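Long-range contacts in putative thioesterase (Novosphingobium aromaticivorans, PDB 3CJY), which is a putative acyl-CoA thioesterase of the HotDog superfamily, probably hydrolysing acyl-CoA thioesters, and binds calcium: residues 168-173 with 181-186; 217-222 with 241-246. All coordinates share one frame; numbering follows the deposited sequence.

Contact 1: 168-173 with 181-186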
ATOM      1  N   LEU A 168       2.181 -21.269  -4.250  1.00 12.24           N
ATOM      2  CA  LEU A 168       2.154 -21.511  -2.807  1.00 12.54           C
ATOM      3  C   LEU A 168       0.899 -22.246  -2.393  1.00 12.71           C
ATOM      4  O   LEU A 168      -0.170 -21.974  -2.877  1.00 11.34           O
ATOM      5  CB  LEU A 168       2.186 -20.192  -2.017  1.00 12.87           C
ATOM      6  CG  LEU A 168       3.353 -19.260  -2.316  1.00 13.68           C
ATOM      7  CD1 LEU A 168       3.116 -17.933  -1.533  1.00 14.97           C
ATOM      8  CD2 LEU A 168       4.701 -19.897  -2.010  1.00 14.28           C
ATOM      9  N   ARG A 169       1.056 -23.201  -1.494  1.00 14.22           N
ATOM     10  CA  ARG A 169      -0.092 -23.938  -1.007  1.00 14.51           C
ATOM     11  C   ARG A 169       0.122 -24.307   0.450  1.00 14.93           C
ATOM     12  O   ARG A 169       1.175 -24.900   0.801  1.00 15.64           O
ATOM     13  CB  ARG A 169      -0.324 -25.203  -1.825  1.00 15.16           C
ATOM     14  CG  ARG A 169      -1.604 -25.912  -1.343  1.00 18.30           C
ATOM     15  CD  ARG A 169      -1.958 -27.106  -2.173  1.00 21.75           C
ATOM     16  NE  ARG A 169      -0.954 -28.167  -2.204  1.00 23.92           N
ATOM     17  CZ  ARG A 169      -1.091 -29.249  -2.984  1.00 27.87           C
ATOM     18  NH1 ARG A 169      -2.174 -29.380  -3.736  1.00 29.98           N
ATOM     19  NH2 ARG A 169      -0.159 -30.203  -3.027  1.00 28.76           N
ATOM     20  N   ARG A 170      -0.846 -23.948   1.278  1.00 14.94           N
ATOM     21  CA  ARG A 170      -0.821 -24.350   2.701  1.00 15.14           C
ATOM     22  C   ARG A 170      -0.996 -25.855   2.814  1.00 14.97           C
ATOM     23  O   ARG A 170      -1.971 -26.449   2.284  1.00 14.88           O
ATOM     24  CB  ARG A 170      -1.890 -23.647   3.530  1.00 16.08           C
ATOM     25  CG  ARG A 170      -1.530 -22.209   3.825  1.00 18.15           C
ATOM     26  CD  ARG A 170      -2.592 -21.478   4.461  1.00 21.58           C
ATOM     27  NE  ARG A 170      -2.873 -22.026   5.757  1.00 20.57           N
ATOM     28  CZ  ARG A 170      -3.449 -21.320   6.724  1.00 23.14           C
ATOM     29  NH1 ARG A 170      -3.755 -20.042   6.523  1.00 23.97           N
ATOM     30  NH2 ARG A 170      -3.675 -21.880   7.901  1.00 23.36           N
ATOM     31  N   LYS A 171      -0.064 -26.481   3.517  1.00 14.97           N
ATOM     32  CA  LYS A 171      -0.131 -27.924   3.715  1.00 15.59           C
ATOM     33  C   LYS A 171      -1.329 -28.319   4.580  1.00 15.83           C
ATOM     34  O   LYS A 171      -1.762 -29.461   4.546  1.00 16.49           O
ATOM     35  CB  LYS A 171       1.184 -28.459   4.309  1.00 15.76           C
ATOM     36  CG  LYS A 171       2.376 -28.407   3.285  1.00 15.61           C
ATOM     37  CD  LYS A 171       3.697 -28.895   3.895  1.00 17.01           C
ATOM     38  CE  LYS A 171       4.893 -28.516   3.052  1.00 19.93           C
ATOM     39  NZ  LYS A 171       6.149 -29.076   3.674  1.00 22.10           N
ATOM     40  N   ASP A 172      -1.826 -27.379   5.366  1.00 16.40           N
ATOM     41  CA  ASP A 172      -2.953 -27.650   6.255  1.00 17.73           C
ATOM     42  C   ASP A 172      -4.326 -27.538   5.575  1.00 17.40           C
ATOM     43  O   ASP A 172      -5.372 -27.715   6.210  1.00 19.43           O
ATOM     44  CB  ASP A 172      -2.886 -26.800   7.524  1.00 18.34           C
ATOM     45  CG  ASP A 172      -3.096 -25.340   7.269  1.00 21.77           C
ATOM     46  OD1 ASP A 172      -3.408 -24.939   6.126  1.00 20.28           O
ATOM     47  OD2 ASP A 172      -2.931 -24.585   8.244  1.00 23.01           O
ATOM     48  N   GLY A 173      -4.303 -27.268   4.274  1.00 17.06           N
ATOM     49  CA  GLY A 173      -5.516 -27.221   3.441  1.00 16.32           C
ATOM     50  C   GLY A 173      -6.518 -26.115   3.734  1.00 15.78           C
ATOM     51  O   GLY A 173      -7.676 -26.211   3.302  1.00 16.01           O
ATOM     52  N   LEU A 181      -4.163 -15.008   2.449  1.00 14.30           N
ATOM     53  CA  LEU A 181      -3.680 -14.008   1.471  1.00 13.98           C
ATOM     54  C   LEU A 181      -2.662 -13.011   2.130  1.00 14.90           C
ATOM     55  O   LEU A 181      -1.624 -12.697   1.578  1.00 14.87           O
ATOM     56  CB  LEU A 181      -4.887 -13.298   0.840  1.00 14.68           C
ATOM     57  CG  LEU A 181      -5.805 -14.181  -0.026  1.00 16.17           C
ATOM     58  CD1 LEU A 181      -7.095 -13.452  -0.360  1.00 18.34           C
ATOM     59  CD2 LEU A 181      -5.045 -14.688  -1.280  1.00 16.28           C
ATOM     60  N   ALA A 182      -2.962 -12.586   3.363  1.00 14.17           N
ATOM     61  CA  ALA A 182      -2.077 -11.691   4.072  1.00 14.71           C
ATOM     62  C   ALA A 182      -0.721 -12.383   4.257  1.00 14.57           C
ATOM     63  O   ALA A 182       0.319 -11.779   4.129  1.00 13.97           O
ATOM     64  CB  ALA A 182      -2.672 -11.287   5.440  1.00 13.11           C
HETATM   65  N   MSE A 183      -0.750 -13.673   4.565  1.00 13.03           N
HETATM   66  CA  MSE A 183       0.490 -14.403   4.822  1.00 14.21           C
HETATM   67  C   MSE A 183       1.290 -14.537   3.506  1.00 13.34           C
HETATM   68  O   MSE A 183       2.492 -14.311   3.467  1.00 13.45           O
HETATM   69  CB  MSE A 183       0.181 -15.728   5.523  1.00 14.85           C
HETATM   70  CG  MSE A 183       0.003 -15.456   7.012  1.00 16.13           C
HETATM   71 SE   MSE A 183      -0.478 -17.007   8.109  0.75 16.59          SE
HETATM   72  CE  MSE A 183      -2.135 -17.050   7.632  1.00 13.77           C
ATOM     73  N   PHE A 184       0.611 -14.917   2.421  1.00 13.31           N
ATOM     74  CA  PHE A 184       1.285 -15.103   1.147  1.00 13.65           C
ATOM     75  C   PHE A 184       1.830 -13.805   0.545  1.00 13.87           C
ATOM     76  O   PHE A 184       2.836 -13.794  -0.188  1.00 14.64           O
ATOM     77  CB  PHE A 184       0.364 -15.808   0.141  1.00 13.61           C
ATOM     78  CG  PHE A 184       0.087 -17.261   0.468  1.00 13.07           C
ATOM     79  CD1 PHE A 184       0.946 -17.992   1.289  1.00 13.59           C
ATOM     80  CD2 PHE A 184      -0.936 -17.938  -0.180  1.00 15.36           C
ATOM     81  CE1 PHE A 184       0.750 -19.385   1.470  1.00 15.98           C
ATOM     82  CE2 PHE A 184      -1.160 -19.314   0.042  1.00 14.65           C
ATOM     83  CZ  PHE A 184      -0.316 -20.010   0.895  1.00 16.33           C
ATOM     84  N   ALA A 185       1.142 -12.694   0.841  1.00 12.81           N
ATOM     85  CA  ALA A 185       1.567 -11.364   0.412  1.00 13.46           C
ATOM     86  C   ALA A 185       2.944 -11.019   1.005  1.00 15.34           C
ATOM     87  O   ALA A 185       3.723 -10.302   0.413  1.00 17.23           O
ATOM     88  CB  ALA A 185       0.525 -10.247   0.834  1.00 13.56           C
ATOM     89  N   ASP A 186       3.222 -11.545   2.202  1.00 14.76           N
ATOM     90  CA  ASP A 186       4.503 -11.266   2.879  1.00 14.03           C
ATOM     91  C   ASP A 186       5.647 -12.208   2.488  1.00 14.06           C
ATOM     92  O   ASP A 186       6.622 -12.377   3.233  1.00 13.66           O
ATOM     93  CB  ASP A 186       4.315 -11.197   4.373  1.00 13.09           C
ATOM     94  CG  ASP A 186       5.493 -10.505   5.097  1.00 16.00           C
ATOM     95  OD1 ASP A 186       6.001  -9.494   4.596  1.00 15.69           O
ATOM     96  OD2 ASP A 186       5.907 -10.995   6.172  1.00 16.46           O
TER
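The side chain of Leu168 lies across one face of the Phe184 ring. Its CB stands over the middle of the ring, 3.9 Å from the centroid and 12° off the normal, a CH-pi contact. CD1 of Leu168 reaches 3.6 Å from CD1 of Phe184, on the helix-proximal part of the ring, and the two side chains run alongside one another, heading opposite ways. The first torsion of Phe184 sets CG anti to its own carbonyl carbon (chi1 -70°), and the ring extends from helix 178-185 to the backbone of strand 163-170. CZ of Phe184 lies 3.9 Å from CG of Arg170, which meets the ring obliquely. This packing is consistent with the HotDog fold of the C-terminal thioesterase domain, in which an antiparallel sheet wraps around a helix. One residue earlier on the helix, Met183 (selenomethionine) brings its CE to 3.6 Å from NH1 of Arg170, the two side chains crossing at about a right angle. The guanidinium is steeply inclined to the Phe184 ring and is held by Asp172, in the type I turn, Arg170 to Gly173, that ends the strand. Arg170 grips the Asp172 carboxylate side-on in a salt bridge: Arg170 NH2 meets the syn lone pair of Asp172 OD2 at 2.8 Å, nearly straight at 177°. Arg170 NE donates to Asp172 OD1 over 3.0 Å, tilted from the guanidinium plane. An alanine at Phe184 would probably open a gap beside Leu168 and leave CG of Arg170 without its aromatic neighbour. Ile149 of strand 149-153 also touches both Phe184 and Arg170.

Contact 2: 217-222 with 241-246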
ATOM      1  N   PRO A 217      -9.770 -23.742  -0.716  1.00 13.29           N
ATOM      2  CA  PRO A 217      -8.388 -24.245  -0.619  1.00 13.68           C
ATOM      3  C   PRO A 217      -7.774 -24.592  -1.966  1.00 14.41           C
ATOM      4  O   PRO A 217      -8.436 -25.074  -2.884  1.00 14.84           O
ATOM      5  CB  PRO A 217      -8.521 -25.503   0.277  1.00 13.09           C
ATOM      6  CG  PRO A 217      -9.824 -25.292   1.029  1.00 13.00           C
ATOM      7  CD  PRO A 217     -10.698 -24.522   0.088  1.00 12.50           C
ATOM      8  N   GLY A 218      -6.475 -24.329  -2.046  1.00 14.17           N
ATOM      9  CA  GLY A 218      -5.703 -24.638  -3.213  1.00 14.67           C
ATOM     10  C   GLY A 218      -4.456 -23.812  -3.389  1.00 14.15           C
ATOM     11  O   GLY A 218      -3.984 -23.172  -2.470  1.00 14.41           O
ATOM     12  N   TRP A 219      -3.931 -23.921  -4.588  1.00 13.02           N
ATOM     13  CA  TRP A 219      -2.740 -23.204  -5.003  1.00 13.40           C
ATOM     14  C   TRP A 219      -3.015 -21.730  -5.216  1.00 13.05           C
ATOM     15  O   TRP A 219      -4.080 -21.328  -5.688  1.00 13.80           O
ATOM     16  CB  TRP A 219      -2.189 -23.769  -6.299  1.00 12.84           C
ATOM     17  CG  TRP A 219      -1.606 -25.122  -6.161  1.00 14.76           C
ATOM     18  CD1 TRP A 219      -2.162 -26.300  -6.519  1.00 16.75           C
ATOM     19  CD2 TRP A 219      -0.322 -25.429  -5.604  1.00 14.93           C
ATOM     20  NE1 TRP A 219      -1.300 -27.356  -6.216  1.00 16.12           N
ATOM     21  CE2 TRP A 219      -0.169 -26.832  -5.646  1.00 16.35           C
ATOM     22  CE3 TRP A 219       0.716 -24.650  -5.063  1.00 14.15           C
ATOM     23  CZ2 TRP A 219       1.001 -27.465  -5.212  1.00 15.67           C
ATOM     24  CZ3 TRP A 219       1.842 -25.272  -4.590  1.00 14.80           C
ATOM     25  CH2 TRP A 219       1.987 -26.672  -4.673  1.00 16.81           C
ATOM     26  N   CYS A 220      -2.031 -20.950  -4.821  1.00 12.77           N
ATOM     27  CA  CYS A 220      -2.069 -19.502  -5.014  1.00 12.70           C
ATOM     28  C   CYS A 220      -0.821 -19.093  -5.815  1.00 12.30           C
ATOM     29  O   CYS A 220       0.301 -19.510  -5.460  1.00 11.79           O
ATOM     30  CB  CYS A 220      -2.108 -18.833  -3.654  1.00 13.73           C
ATOM     31  SG  CYS A 220      -1.972 -17.014  -3.738  1.00 16.86           S
ATOM     32  N   LEU A 221      -1.012 -18.361  -6.914  1.00 11.91           N
ATOM     33  CA  LEU A 221       0.121 -17.798  -7.640  1.00 11.94           C
ATOM     34  C   LEU A 221       0.487 -16.495  -6.919  1.00 13.47           C
ATOM     35  O   LEU A 221      -0.294 -15.531  -6.906  1.00 13.15           O
ATOM     36  CB  LEU A 221      -0.210 -17.525  -9.095  1.00 13.07           C
ATOM     37  CG  LEU A 221       0.984 -17.001  -9.872  1.00 12.53           C
ATOM     38  CD1 LEU A 221       2.181 -17.964  -9.854  1.00 11.11           C
ATOM     39  CD2 LEU A 221       0.534 -16.666 -11.293  1.00 15.69           C
ATOM     40  N   CYS A 222       1.717 -16.493  -6.392  1.00 12.52           N
ATOM     41  CA  CYS A 222       2.313 -15.383  -5.641  1.00 13.52           C
ATOM     42  C   CYS A 222       3.249 -14.696  -6.650  1.00 13.14           C
ATOM     43  O   CYS A 222       4.369 -15.130  -6.926  1.00 14.28           O
ATOM     44  CB  CYS A 222       3.030 -15.900  -4.398  1.00 13.34           C
ATOM     45  SG  CYS A 222       3.912 -14.620  -3.500  1.00 15.71           S
ATOM     46  N   TRP A 241      -3.086 -14.606  -7.051  1.00 11.76           N
ATOM     47  CA  TRP A 241      -4.087 -15.207  -7.889  1.00 12.00           C
ATOM     48  C   TRP A 241      -4.445 -16.608  -7.435  1.00 12.10           C
ATOM     49  O   TRP A 241      -3.623 -17.323  -6.815  1.00 12.72           O
ATOM     50  CB  TRP A 241      -3.581 -15.333  -9.338  1.00 12.56           C
ATOM     51  CG  TRP A 241      -2.832 -14.181  -9.905  1.00 12.75           C
ATOM     52  CD1 TRP A 241      -1.489 -13.920  -9.754  1.00 14.59           C
ATOM     53  CD2 TRP A 241      -3.336 -13.185 -10.825  1.00 12.62           C
ATOM     54  NE1 TRP A 241      -1.148 -12.803 -10.473  1.00 12.67           N
ATOM     55  CE2 TRP A 241      -2.263 -12.332 -11.134  1.00 12.74           C
ATOM     56  CE3 TRP A 241      -4.613 -12.895 -11.360  1.00 14.25           C
ATOM     57  CZ2 TRP A 241      -2.404 -11.234 -11.985  1.00 13.11           C
ATOM     58  CZ3 TRP A 241      -4.733 -11.792 -12.225  1.00 13.60           C
ATOM     59  CH2 TRP A 241      -3.646 -10.974 -12.499  1.00 13.01           C
ATOM     60  N   ASP A 242      -5.649 -17.074  -7.803  1.00 13.26           N
ATOM     61  CA  ASP A 242      -5.950 -18.498  -7.619  1.00 13.36           C
ATOM     62  C   ASP A 242      -5.334 -19.309  -8.747  1.00 13.76           C
ATOM     63  O   ASP A 242      -4.573 -18.790  -9.569  1.00 15.53           O
ATOM     64  CB  ASP A 242      -7.434 -18.825  -7.424  1.00 13.91           C
ATOM     65  CG  ASP A 242      -8.281 -18.615  -8.646  1.00 15.19           C
ATOM     66  OD1 ASP A 242      -7.744 -18.283  -9.719  1.00 14.10           O
ATOM     67  OD2 ASP A 242      -9.514 -18.816  -8.492  1.00 15.46           O
ATOM     68  N   GLN A 243      -5.678 -20.581  -8.839  1.00 13.25           N
ATOM     69  CA  GLN A 243      -5.043 -21.420  -9.866  1.00 13.40           C
ATOM     70  C   GLN A 243      -5.638 -21.230 -11.273  1.00 14.55           C
ATOM     71  O   GLN A 243      -5.102 -21.679 -12.277  1.00 16.22           O
ATOM     72  CB  GLN A 243      -5.112 -22.910  -9.446  1.00 13.25           C
ATOM     73  CG  GLN A 243      -4.304 -23.845 -10.335  1.00 14.92           C
ATOM     74  CD  GLN A 243      -4.391 -25.310  -9.922  1.00 13.04           C
ATOM     75  OE1 GLN A 243      -4.708 -25.623  -8.786  1.00 18.19           O
ATOM     76  NE2 GLN A 243      -4.120 -26.218 -10.866  1.00 13.75           N
ATOM     77  N   SER A 244      -6.735 -20.498 -11.324  1.00 14.55           N
ATOM     78  CA  SER A 244      -7.500 -20.298 -12.538  1.00 14.59           C
ATOM     79  C   SER A 244      -7.471 -18.906 -13.113  1.00 14.94           C
ATOM     80  O   SER A 244      -8.296 -18.591 -13.969  1.00 17.91           O
ATOM     81  CB  SER A 244      -8.967 -20.672 -12.273  1.00 14.74           C
ATOM     82  OG  SER A 244      -9.032 -21.999 -11.800  1.00 16.38           O
ATOM     83  N   GLY A 245      -6.582 -18.069 -12.610  1.00 16.24           N
ATOM     84  CA  GLY A 245      -6.420 -16.741 -13.137  1.00 15.27           C
ATOM     85  C   GLY A 245      -7.265 -15.660 -12.512  1.00 15.62           C
ATOM     86  O   GLY A 245      -7.274 -14.525 -13.019  1.00 15.06           O
ATOM     87  N   ARG A 246      -7.918 -15.963 -11.385  1.00 13.27           N
ATOM     88  CA  ARG A 246      -8.728 -14.933 -10.696  1.00 12.74           C
ATOM     89  C   ARG A 246      -7.857 -14.235  -9.706  1.00 13.73           C
ATOM     90  O   ARG A 246      -7.104 -14.876  -8.955  1.00 12.40           O
ATOM     91  CB  ARG A 246      -9.943 -15.536 -10.029  1.00 12.81           C
ATOM     92  CG  ARG A 246     -10.792 -14.479  -9.270  1.00 12.38           C
ATOM     93  CD  ARG A 246     -12.183 -14.989  -8.820  1.00 15.82           C
ATOM     94  NE  ARG A 246     -12.134 -16.141  -7.942  1.00 16.08           N
ATOM     95  CZ  ARG A 246     -12.197 -16.104  -6.612  1.00 18.94           C
ATOM     96  NH1 ARG A 246     -12.286 -14.957  -5.982  1.00 15.68           N
ATOM     97  NH2 ARG A 246     -12.127 -17.239  -5.915  1.00 21.47           N
TER
HETATM   98  O   HOH W   1      -6.656 -21.979  -6.230  1.00 14.05           O
HETATM   99  O   HOH W   2      -5.964 -24.769  -6.480  1.00 16.48           O
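Leu221 N donates to Trp241 O over 2.8 Å, a bent bond (144°) whose donor is tilted from the carbonyl plane. The same Trp241 O is approached to 3.2 Å by CA of Cys220, a weaker CA-H...O contact. Trp241 N returns a bond to Leu221 O, in the carbonyl plane and nearly straight at 172°, so Leu221 and Trp241 form an antiparallel hydrogen-bonded pair. Their side chains run alongside each other on the same face of the sheet: CD2 of Leu221 packs 3.7 Å from CD1 of Trp241, whose indole has Leu221 O at its edge.

Beyond this pair the backbones part and water takes over. One water accepts from Gln243 N and donates to Trp219 O; a second accepts from Trp219 N and donates to Gln243 OE1 at 2.8 Å. Gln243 CG is anti to the backbone N, and the extended chain beyond it takes OE1 to the edge of the Trp219 indole, 3.5 Å from CD1, with amide and ring planes 81° apart. NE2 of Gln243 bonds Gln126.

The type I turn from Asp242 to Gly245 is braced by the Asp242 carboxylate. Asp242 OD1 accepts from Ser244 N at 2.9 Å, an Asx turn, and from Arg246 N on the opposite face of its plane, which should limit rotation of the carboxylate.

The contact lies at the open end of the hairpin of strands 220-230 and 233-241, where the chain turns toward strand 247-256. Strand 163-170 flanks the hairpin beyond 220-230, its Trp167 touching both Trp219 and Leu221.

In the fold
The two contacts follow one another along the chain, contact 1 closing before contact 2 opens, and their centres lie about 10 Å apart within the C-terminal acyl-CoA thioesterase range. They meet in the sheet, where strands 163-170 and 220-230 are antiparallel neighbours: Leu168 N lies 2.8 Å from Cys220 O, a probable hydrogen bond, and Leu168 CD1 packs 3.5 Å from Cys222 CB. Contact 1 packs helix 178-185 against the sheet, whereas contact 2 marks where strand 220-230 meets the end of strand 233-241. Together they join parts of what is probably one HotDog unit, away from the calcium site at Asp14 and Thr51.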